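Local atomic coordinates of cyclic nucleotide-gated potassium channel mll3241 (Mesorhizobium loti, PDB entry 4MUV), a protein that forms a homotetrameric potassium channel that opens when cyclic AMP binds to its cytoplasmic cyclic nucleotide-binding domain. Residues A[122-125]-A[126-130]. The protein carries 3 engineered substitutions. Numbering follows the deposited sequence. Where two conformers were deposited one is given.
Sequences PEIA and EIFRK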
loop_
_atom_site.group_PDB
_atom_site.type_symbol
_atom_site.label_atom_id
_atom_site.label_comp_id
_atom_site.label_asym_id
_atom_site.label_seq_id
_atom_site.Cartn_x
_atom_site.Cartn_y
_atom_site.Cartn_z
ATOM N N PRO A 122 -0.147 12.474 12.207
ATOM C CA PRO A 122 -0.630 11.602 13.288
ATOM C C PRO A 122 -1.925 10.885 12.964
ATOM O O PRO A 122 -2.075 9.710 13.342
ATOM C CB PRO A 122 -0.843 12.572 14.461
ATOM C CG PRO A 122 -0.636 13.945 13.925
ATOM C CD PRO A 122 0.154 13.837 12.684
ATOM N N GLU A 123 -2.829 11.551 12.259
ATOM C CA GLU A 123 -4.103 10.943 11.891
ATOM C C GLU A 123 -3.836 9.706 11.057
ATOM O O GLU A 123 -4.435 8.658 11.282
ATOM C CB GLU A 123 -5.004 11.915 11.112
ATOM C CG GLU A 123 -6.319 11.271 10.657
ATOM C CD GLU A 123 -7.291 12.248 10.015
ATOM O OE1 GLU A 123 -6.936 13.429 9.849
ATOM O OE2 GLU A 123 -8.418 11.822 9.675
ATOM N N ILE A 124 -2.931 9.824 10.097
ATOM C CA ILE A 124 -2.707 8.719 9.185
ATOM C C ILE A 124 -1.931 7.603 9.880
ATOM O O ILE A 124 -2.230 6.417 9.693
ATOM C CB ILE A 124 -2.043 9.188 7.869
ATOM C CG1 ILE A 124 -3.102 9.834 6.956
ATOM C CG2 ILE A 124 -1.356 8.036 7.148
ATOM C CD1 ILE A 124 -2.553 10.388 5.678
ATOM N N ALA A 125 -0.949 7.970 10.701
ATOM C CA ALA A 125 -0.185 6.970 11.434
ATOM C C ALA A 125 -1.126 6.118 12.268
ATOM O O ALA A 125 -0.963 4.895 12.351
ATOM C CB ALA A 125 0.817 7.629 12.322
ATOM N N GLU A 126 -2.113 6.749 12.898
ATOM C CA GLU A 126 -3.083 6.037 13.724
ATOM C C GLU A 126 -3.991 5.136 12.898
ATOM O O GLU A 126 -4.330 4.032 13.328
ATOM C CB GLU A 126 -3.921 7.027 14.546
ATOM C CG GLU A 126 -4.836 6.370 15.590
ATOM C CD GLU A 126 -4.069 5.772 16.764
ATOM O OE1 GLU A 126 -2.831 5.633 16.681
ATOM O OE2 GLU A 126 -4.706 5.444 17.785
ATOM N N ILE A 127 -4.394 5.611 11.715
ATOM C CA ILE A 127 -5.187 4.760 10.823
ATOM C C ILE A 127 -4.401 3.502 10.461
ATOM O O ILE A 127 -4.955 2.400 10.487
ATOM C CB ILE A 127 -5.644 5.501 9.565
ATOM C CG1 ILE A 127 -6.732 6.503 9.962
ATOM C CG2 ILE A 127 -6.165 4.533 8.491
ATOM C CD1 ILE A 127 -6.972 7.585 8.936
ATOM N N PHE A 128 -3.116 3.633 10.148
ATOM C CA PHE A 128 -2.316 2.440 9.825
ATOM C C PHE A 128 -2.217 1.509 11.043
ATOM O O PHE A 128 -2.350 0.292 10.922
ATOM C CB PHE A 128 -0.912 2.835 9.363
ATOM C CG PHE A 128 -0.844 3.456 7.987
ATOM C CD1 PHE A 128 -1.588 2.975 6.938
ATOM C CD2 PHE A 128 -0.024 4.545 7.766
ATOM C CE1 PHE A 128 -1.476 3.544 5.698
ATOM C CE2 PHE A 128 0.091 5.108 6.526
ATOM C CZ PHE A 128 -0.645 4.613 5.489
ATOM N N ARG A 129 -1.977 2.094 12.214
ATOM C CA ARG A 129 -1.792 1.305 13.425
ATOM C C ARG A 129 -3.086 0.529 13.725
ATOM O O ARG A 129 -3.048 -0.671 14.040
ATOM C CB ARG A 129 -1.397 2.196 14.616
ATOM C CG ARG A 129 -1.006 1.403 15.890
ATOM C CD ARG A 129 -0.748 2.302 17.100
ATOM N NE ARG A 129 -1.972 2.964 17.549
ATOM C CZ ARG A 129 -2.924 2.390 18.278
ATOM N NH1 ARG A 129 -2.815 1.130 18.672
ATOM N NH2 ARG A 129 -3.997 3.088 18.612
ATOM N N LYS A 130 -4.230 1.199 13.619
ATOM C CA LYS A 130 -5.509 0.538 13.885
ATOM C C LYS A 130 -5.878 -0.492 12.825
ATOM O O LYS A 130 -6.451 -1.522 13.142
ATOM C CB LYS A 130 -6.618 1.559 14.063
ATOM C CG LYS A 130 -6.495 2.324 15.362
ATOM C CD LYS A 130 -7.610 3.338 15.516
ATOM C CE LYS A 130 -7.442 4.121 16.796
ATOM N NZ LYS A 130 -8.398 5.256 16.909
#
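The first two turns of helix 122-139, the C-terminal helix of the cyclic nucleotide-binding domain, are joined here by i to i+4 contacts, and Ile-124 and Phe-128 form the buried side. Both side chains lean the same way, and CG2 of Ile-124 comes obliquely against CE2 of Phe-128 at 3.3 Å, a tight fit. That methyl stands anti to the backbone N (CG1 takes chi1 -78°), which leaves it beside the carbonyl carbon and directed at the ring one turn on. The same two residues share a backbone bond, Phe-128 N to Ile-124 O at 3.0 Å; its neighbours are Glu-126 N to Pro-122 O, Ile-127 N to Glu-123 O and Arg-129 N to Ala-125 O. One residue back, Ile-127 and Glu-123 run loosely side by side. In the conformer given for Glu-126, one of two, Arg-129 grips its carboxylate side-on, NE reaching OE1 at 2.9 Å and NH2 reaching OE2 at 2.6 Å. Both oxygens lie close to the guanidinium plane, yet the nitrogens approach from above the carboxylate plane. With the same reserve, Lys-130 NZ adds a long salt bridge, 3.8 Å from Glu-126 OE2. The Phe-128 ring meets Phe-82 edge-to-face and packs on helix 111-120, near the ligand-binding Glu-85. Helix 122-139, which farther along carries the nucleotide-contacting Arg-135, corresponds to the C-helix that lies over bound nucleotide in CAP-like domains.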